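Local coordinates for vanadium-dependent bromoperoxidase (Corallina officinalis, PDB 1QHB), which catalyses the hydrogen peroxide-dependent halogenation of organic substrates with a vanadate cofactor and works as a homododecamer in which bound calcium is important for stability, at residues L357-E362 with Y578-F583; A377-L382 with T494-F499; F500-Q505 with T529-L534. All coordinates share one frame; numbering follows the deposited sequence.

Followed from the N terminus, the chain leaves helix 337-349 and enters the calcium loop, where 357-362 opens contact 1; that contact closes only at 578-583, after helix 553-574, and so encloses a largely helical stretch of the chain. Contacts 2 and 3 both lie within this long excursion and follow one another in series. Contact 2 pairs helix 376-402 with the end of helix 484-499. The chain then runs directly into 500-505, and contact 3 closes a short loop containing strands by meeting the start of helix 530-548. Neighbours touch: L357 packs on F499, Y578 on H378, and L496 and K497 on L534. Contacts 1 and 3 do not touch.

Contact 1: L357-E362 with Y578-F583; sequences LPFQQE and YGENFF. With CA (calcium ion), chain H.
F582 rests on P358 and L357, and its side chain serves as a guide to the whole contact. CB begins it, 3.6 Å from P358 CD. CG, placed between the backbone N and the carbonyl carbon (chi1 79°), stays over the same proline, with P358 CD again at 3.6 Å. The two ring flanks then part company: CD1 continues along P358, whose CG is 3.9 Å away, whereas CD2 turns to L357 and meets its CD2 at 3.6 Å. At the tip, CZ lies over one face of the Y578 ring, toward its rim. F374 adds an edge-to-face partner to F582. Farther along, E580 CB lies 4.1 Å from P358 CG. An alanine in place of F582 would probably open a gap beside P358 and L357 and take from one face of Y578 the ring atom that lies over it. P358 CB also lies over one face of the F359 ring, toward the rim, and P358 O accepts a bond from Q360 NE2. Q361 O, 2.8 Å from the calcium ion, and D363 help to bind the metal. Since no hydrogen bond joins the two segments, their direct contact rests on apolar packing between the calcium loop and the loop after helix 553-574.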
# COMPACT_ATOMS: atom_id res chain seq x y z
N LEU A 357 12.54 -12.56 -36.26
CA LEU A 357 11.19 -12.06 -36.05
C LEU A 357 10.27 -13.24 -36.34
O LEU A 357 10.68 -14.17 -37.04
CB LEU A 357 10.80 -10.91 -37.00
CG LEU A 357 11.61 -9.62 -36.85
CD1 LEU A 357 11.15 -8.58 -37.84
CD2 LEU A 357 11.47 -9.14 -35.41
N PRO A 358 9.08 -13.18 -35.82
CA PRO A 358 8.14 -14.28 -35.98
C PRO A 358 7.66 -14.33 -37.42
O PRO A 358 7.65 -13.35 -38.17
CB PRO A 358 6.99 -13.93 -35.06
CG PRO A 358 7.30 -12.65 -34.41
CD PRO A 358 8.53 -12.07 -35.02
N PHE A 359 7.25 -15.52 -37.81
CA PHE A 359 6.63 -15.79 -39.09
C PHE A 359 7.41 -15.35 -40.30
O PHE A 359 6.76 -14.90 -41.27
CB PHE A 359 5.23 -15.14 -39.13
CG PHE A 359 4.35 -15.26 -37.91
CD1 PHE A 359 4.07 -16.47 -37.32
CD2 PHE A 359 3.84 -14.09 -37.33
CE1 PHE A 359 3.24 -16.57 -36.22
CE2 PHE A 359 3.04 -14.17 -36.20
CZ PHE A 359 2.71 -15.41 -35.65
N GLN A 360 8.73 -15.48 -40.38
CA GLN A 360 9.41 -15.08 -41.62
C GLN A 360 9.59 -16.24 -42.60
O GLN A 360 10.08 -15.98 -43.71
CB GLN A 360 10.74 -14.39 -41.30
CG GLN A 360 10.63 -13.16 -40.39
CD GLN A 360 9.71 -12.12 -41.01
OE1 GLN A 360 9.93 -11.81 -42.18
NE2 GLN A 360 8.73 -11.65 -40.25
N GLN A 361 9.21 -17.48 -42.29
CA GLN A 361 9.43 -18.63 -43.17
C GLN A 361 8.47 -18.67 -44.34
O GLN A 361 7.66 -17.76 -44.40
CB GLN A 361 9.23 -19.92 -42.37
CG GLN A 361 10.21 -20.13 -41.23
CD GLN A 361 9.88 -21.46 -40.55
OE1 GLN A 361 9.13 -21.49 -39.57
NE2 GLN A 361 10.42 -22.53 -41.10
N GLU A 362 8.45 -19.65 -45.24
CA GLU A 362 7.40 -19.65 -46.26
C GLU A 362 6.06 -19.88 -45.57
O GLU A 362 5.97 -20.59 -44.56
CB GLU A 362 7.64 -20.71 -47.32
CG GLU A 362 8.74 -20.38 -48.32
CD GLU A 362 9.06 -21.59 -49.17
OE1 GLU A 362 8.10 -22.27 -49.61
OE2 GLU A 362 10.26 -21.86 -49.39
N TYR A 578 4.22 -7.72 -26.68
CA TYR A 578 3.97 -8.82 -27.59
C TYR A 578 3.88 -10.17 -26.88
O TYR A 578 4.61 -10.41 -25.91
CB TYR A 578 5.13 -9.00 -28.60
CG TYR A 578 5.40 -7.73 -29.38
CD1 TYR A 578 4.63 -7.34 -30.47
CD2 TYR A 578 6.44 -6.92 -28.98
CE1 TYR A 578 4.88 -6.15 -31.12
CE2 TYR A 578 6.72 -5.73 -29.64
CZ TYR A 578 5.93 -5.36 -30.71
OH TYR A 578 6.24 -4.16 -31.33
N GLY A 579 3.02 -11.05 -27.40
CA GLY A 579 2.96 -12.37 -26.74
C GLY A 579 3.87 -13.33 -27.52
O GLY A 579 4.25 -14.38 -26.98
N GLU A 580 4.27 -13.02 -28.75
CA GLU A 580 5.09 -13.94 -29.52
C GLU A 580 6.48 -14.12 -28.93
O GLU A 580 7.04 -13.35 -28.15
CB GLU A 580 5.18 -13.44 -30.98
CG GLU A 580 3.90 -13.50 -31.77
CD GLU A 580 2.97 -12.34 -31.59
OE1 GLU A 580 3.23 -11.26 -31.03
OE2 GLU A 580 1.82 -12.47 -32.10
N ASN A 581 7.15 -15.18 -29.40
CA ASN A 581 8.52 -15.50 -28.94
C ASN A 581 9.45 -15.06 -30.05
O ASN A 581 9.59 -15.68 -31.11
CB ASN A 581 8.57 -17.00 -28.70
CG ASN A 581 9.96 -17.58 -28.60
OD1 ASN A 581 10.93 -16.90 -28.27
ND2 ASN A 581 10.09 -18.87 -28.88
N PHE A 582 10.16 -13.97 -29.83
CA PHE A 582 11.06 -13.43 -30.86
C PHE A 582 11.96 -12.37 -30.25
O PHE A 582 11.89 -12.02 -29.08
CB PHE A 582 10.24 -12.80 -31.98
CG PHE A 582 9.71 -11.41 -31.68
CD1 PHE A 582 8.53 -11.26 -30.96
CD2 PHE A 582 10.40 -10.29 -32.12
CE1 PHE A 582 8.04 -9.99 -30.69
CE2 PHE A 582 9.91 -9.02 -31.84
CZ PHE A 582 8.72 -8.85 -31.13
N PHE A 583 12.83 -11.85 -31.10
CA PHE A 583 13.69 -10.75 -30.62
C PHE A 583 14.25 -10.07 -31.86
O PHE A 583 14.26 -10.61 -32.96
CB PHE A 583 14.76 -11.25 -29.68
CG PHE A 583 15.73 -12.18 -30.34
CD1 PHE A 583 15.46 -13.54 -30.39
CD2 PHE A 583 16.87 -11.70 -30.95
CE1 PHE A 583 16.33 -14.41 -31.01
CE2 PHE A 583 17.77 -12.55 -31.58
CZ PHE A 583 17.50 -13.90 -31.59
CA CA H . 5.38 -16.48 -43.39

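Contact 2: A377-L382 with T494-F499; sequences AHVLSL and TILKAF
V379 sits squarely on one face of the F499 ring, and around this pair the contact is at its tightest. Its CB is 3.6 Å from the ring centroid, a CH-pi contact over the middle of the ring, while CG2, anti to the backbone N, closes on the inner end of the same ring, 3.6 Å from F499 CG. The phenyl lies across the gap with its first torsion away from the staggered values (chi1 -142°). Its far edge then turns to H378: F499 CZ lies 3.7 Å from H378 ND1, and the edge of the phenyl points at a face of the imidazole in a T-shaped pair with planes at 81°. The imidazole has its own polar tie, since ND1 accepts a hydrogen bond from F374 N, which helps to fix the ring that F499 meets.

Away from this aromatic end the packing is looser. L496 CD2 approaches V379 CG2 to 4.0 Å, and one turn along, L382 CG meets I495 CG2 at 4.1 Å, the two side chains crossing at about a right angle. No side here faces solvent: every touching residue is buried, and L571 and Q574 of helix 553-574 pack on L382, with C343 of helix 337-349 on V379 and L496.

The segment axes pass 10.1 Å apart at 163°, an antiparallel pair typical of the helical bundles of vanadium haloperoxidases. The far ends of these two helices carry K398 and H485 of the vanadate-binding site.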
# COMPACT_ATOMS: atom_id res chain seq x y z
N ALA A 377 4.13 -2.46 -42.33
CA ALA A 377 3.46 -1.38 -41.58
C ALA A 377 4.14 -1.12 -40.25
O ALA A 377 4.28 0.02 -39.79
CB ALA A 377 2.02 -1.69 -41.26
N HIS A 378 4.64 -2.21 -39.64
CA HIS A 378 5.28 -2.09 -38.34
C HIS A 378 6.53 -1.23 -38.44
O HIS A 378 6.66 -0.24 -37.72
CB HIS A 378 5.57 -3.46 -37.80
CG HIS A 378 5.96 -3.51 -36.37
ND1 HIS A 378 6.20 -4.72 -35.72
CD2 HIS A 378 6.16 -2.52 -35.45
CE1 HIS A 378 6.51 -4.44 -34.46
NE2 HIS A 378 6.50 -3.14 -34.27
N VAL A 379 7.48 -1.63 -39.31
CA VAL A 379 8.69 -0.86 -39.49
C VAL A 379 8.47 0.56 -40.03
O VAL A 379 9.21 1.52 -39.75
CB VAL A 379 9.72 -1.63 -40.34
CG1 VAL A 379 9.37 -1.81 -41.81
CG2 VAL A 379 11.08 -0.93 -40.19
N LEU A 380 7.46 0.74 -40.86
CA LEU A 380 7.17 2.07 -41.43
C LEU A 380 6.69 2.99 -40.33
O LEU A 380 7.12 4.15 -40.41
CB LEU A 380 6.15 2.00 -42.56
CG LEU A 380 6.69 1.46 -43.90
CD1 LEU A 380 5.51 1.11 -44.79
CD2 LEU A 380 7.58 2.50 -44.54
N SER A 381 5.93 2.55 -39.31
CA SER A 381 5.58 3.49 -38.25
C SER A 381 6.69 3.68 -37.23
O SER A 381 6.93 4.76 -36.69
CB SER A 381 4.32 3.03 -37.51
OG SER A 381 3.14 3.43 -38.19
N LEU A 382 7.37 2.58 -36.94
CA LEU A 382 8.43 2.58 -35.93
C LEU A 382 9.61 3.44 -36.34
O LEU A 382 10.14 4.18 -35.49
CB LEU A 382 8.84 1.14 -35.60
CG LEU A 382 9.63 0.81 -34.33
CD1 LEU A 382 9.05 1.52 -33.13
CD2 LEU A 382 9.66 -0.69 -34.06
N THR A 494 19.09 2.61 -36.47
CA THR A 494 19.06 1.56 -35.45
C THR A 494 17.77 0.76 -35.61
O THR A 494 17.87 -0.48 -35.72
CB THR A 494 19.17 2.16 -34.04
OG1 THR A 494 20.45 2.79 -33.99
CG2 THR A 494 19.12 1.10 -32.93
N ILE A 495 16.64 1.44 -35.86
CA ILE A 495 15.39 0.69 -36.05
C ILE A 495 15.45 -0.18 -37.29
O ILE A 495 14.97 -1.33 -37.33
CB ILE A 495 14.20 1.68 -36.18
CG1 ILE A 495 13.84 2.39 -34.90
CG2 ILE A 495 12.93 0.97 -36.73
CD1 ILE A 495 13.67 1.50 -33.66
N LEU A 496 15.90 0.40 -38.41
CA LEU A 496 15.99 -0.34 -39.66
C LEU A 496 17.00 -1.49 -39.55
O LEU A 496 16.74 -2.54 -40.14
CB LEU A 496 16.40 0.60 -40.80
CG LEU A 496 15.40 1.69 -41.19
CD1 LEU A 496 16.04 2.64 -42.21
CD2 LEU A 496 14.11 1.10 -41.71
N LYS A 497 18.15 -1.32 -38.88
CA LYS A 497 19.08 -2.47 -38.83
C LYS A 497 18.49 -3.55 -37.92
O LYS A 497 18.78 -4.69 -38.17
CB LYS A 497 20.46 -2.10 -38.35
CG LYS A 497 21.29 -1.12 -39.17
CD LYS A 497 22.66 -0.92 -38.59
CE LYS A 497 22.59 -0.20 -37.27
NZ LYS A 497 23.89 0.31 -36.74
N ALA A 498 17.66 -3.30 -36.93
CA ALA A 498 17.02 -4.28 -36.11
C ALA A 498 15.94 -5.00 -36.93
O ALA A 498 15.74 -6.20 -36.75
CB ALA A 498 16.28 -3.66 -34.90
N PHE A 499 15.18 -4.25 -37.72
CA PHE A 499 14.03 -4.85 -38.35
C PHE A 499 14.34 -5.66 -39.60
O PHE A 499 13.58 -6.58 -39.94
CB PHE A 499 13.08 -3.69 -38.72
CG PHE A 499 11.65 -4.10 -38.50
CD1 PHE A 499 11.00 -4.89 -39.43
CD2 PHE A 499 11.00 -3.71 -37.37
CE1 PHE A 499 9.68 -5.26 -39.21
CE2 PHE A 499 9.71 -4.10 -37.12
CZ PHE A 499 9.05 -4.87 -38.05

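Contact 3: F500-Q505 with T529-L534; sequences FDANFQ and TVAGEL
V530 and A531, opening helix 530-548, point their backbone N-H groups at the carbonyls of the type I turn from D501 to F504, while Q505 and T529 form an antiparallel, non-hydrogen-bonded pair beside them. A531 N reaches A502 O at 2.7 Å, in the carbonyl plane and on a lone pair. The bond from V530 N to F504 O, 3.2 Å long, runs instead nearly along the C=O axis. First-turn N-H groups of a helix have no acceptor within it, and here the turn supplies two. T529 serves a third: with OG1 between its backbone N and carbonyl carbon (chi1 61°), it accepts from G532 N at 3.1 Å as the N-cap. A water 2.8 Å from T529 OG1 also donates to N503 OD1, joining cap and turn. Among apolar groups, A502 CB meets A531 CB at 3.8 Å, and V530 CG2 lies at the edge of the F504 ring. D501 OD2 makes a salt bridge with R44 of the second subunit. The contact thus bridges the exit of helix 484-499 and the entry of helix 530-548, with Q505 and T529 pairing strands 505-506 and 528-529; K497 packs on both A502 and A531, and F500 leans on helix 337-349.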
# COMPACT_ATOMS: atom_id res chain seq x y z
N PHE A 500 15.37 -5.26 -40.32
CA PHE A 500 15.72 -5.91 -41.59
C PHE A 500 16.89 -6.87 -41.36
O PHE A 500 17.48 -6.82 -40.26
CB PHE A 500 16.14 -4.96 -42.73
CG PHE A 500 14.96 -4.32 -43.40
CD1 PHE A 500 14.31 -4.90 -44.47
CD2 PHE A 500 14.50 -3.09 -42.94
CE1 PHE A 500 13.21 -4.29 -45.04
CE2 PHE A 500 13.39 -2.50 -43.50
CZ PHE A 500 12.74 -3.08 -44.58
N ASP A 501 17.17 -7.77 -42.29
CA ASP A 501 18.31 -8.70 -42.12
C ASP A 501 19.51 -7.83 -42.46
O ASP A 501 19.84 -7.69 -43.69
CB ASP A 501 18.17 -9.87 -43.10
CG ASP A 501 19.19 -10.96 -42.93
OD1 ASP A 501 20.13 -10.84 -42.13
OD2 ASP A 501 19.11 -12.01 -43.60
N ALA A 502 20.10 -7.13 -41.52
CA ALA A 502 21.12 -6.13 -41.79
C ALA A 502 22.39 -6.58 -42.47
O ALA A 502 23.08 -5.74 -43.10
CB ALA A 502 21.46 -5.45 -40.46
N ASN A 503 22.78 -7.83 -42.32
CA ASN A 503 24.00 -8.34 -42.95
C ASN A 503 23.76 -8.91 -44.35
O ASN A 503 24.68 -9.46 -44.94
CB ASN A 503 24.66 -9.42 -42.07
CG ASN A 503 25.16 -8.75 -40.82
OD1 ASN A 503 25.83 -7.75 -40.76
ND2 ASN A 503 24.84 -9.20 -39.64
N PHE A 504 22.54 -8.83 -44.86
CA PHE A 504 22.26 -9.29 -46.22
C PHE A 504 23.15 -8.44 -47.13
O PHE A 504 23.37 -7.26 -46.81
CB PHE A 504 20.79 -9.09 -46.54
CG PHE A 504 20.22 -9.44 -47.88
CD1 PHE A 504 19.89 -10.73 -48.17
CD2 PHE A 504 20.06 -8.48 -48.87
CE1 PHE A 504 19.36 -11.06 -49.41
CE2 PHE A 504 19.57 -8.78 -50.11
CZ PHE A 504 19.19 -10.09 -50.38
N GLN A 505 23.65 -9.05 -48.19
CA GLN A 505 24.55 -8.34 -49.08
C GLN A 505 23.85 -7.73 -50.30
O GLN A 505 22.83 -8.14 -50.84
CB GLN A 505 25.64 -9.32 -49.51
CG GLN A 505 26.51 -9.70 -48.31
CD GLN A 505 27.57 -10.74 -48.59
OE1 GLN A 505 28.31 -11.10 -47.68
NE2 GLN A 505 27.65 -11.25 -49.79
N THR A 529 26.88 -4.35 -47.39
CA THR A 529 25.80 -4.95 -46.61
C THR A 529 24.80 -3.83 -46.37
O THR A 529 25.20 -2.64 -46.37
CB THR A 529 26.29 -5.51 -45.26
OG1 THR A 529 26.84 -4.45 -44.47
CG2 THR A 529 27.44 -6.49 -45.40
N VAL A 530 23.58 -4.19 -46.06
CA VAL A 530 22.54 -3.26 -45.71
C VAL A 530 22.94 -2.44 -44.50
O VAL A 530 22.77 -1.21 -44.45
CB VAL A 530 21.23 -4.04 -45.42
CG1 VAL A 530 20.12 -3.14 -44.87
CG2 VAL A 530 20.73 -4.68 -46.69
N ALA A 531 23.52 -3.07 -43.48
CA ALA A 531 23.92 -2.35 -42.27
C ALA A 531 24.98 -1.31 -42.58
O ALA A 531 24.96 -0.18 -42.02
CB ALA A 531 24.46 -3.27 -41.18
N GLY A 532 26.00 -1.69 -43.37
CA GLY A 532 27.05 -0.69 -43.66
C GLY A 532 26.52 0.44 -44.53
O GLY A 532 26.96 1.56 -44.33
N GLU A 533 25.58 0.23 -45.46
CA GLU A 533 25.03 1.30 -46.28
C GLU A 533 23.98 2.12 -45.50
O GLU A 533 23.69 3.26 -45.87
CB GLU A 533 24.41 0.73 -47.56
CG GLU A 533 25.45 0.23 -48.58
CD GLU A 533 26.40 1.37 -48.96
OE1 GLU A 533 25.93 2.29 -49.68
OE2 GLU A 533 27.55 1.32 -48.50
N LEU A 534 23.41 1.57 -44.43
CA LEU A 534 22.46 2.35 -43.60
C LEU A 534 23.27 3.23 -42.67
O LEU A 534 23.02 4.42 -42.48
CB LEU A 534 21.52 1.46 -42.81
CG LEU A 534 20.40 0.78 -43.59
CD1 LEU A 534 19.70 -0.28 -42.70
CD2 LEU A 534 19.39 1.80 -44.09
O HOH W 1 27.45 -5.78 -42.03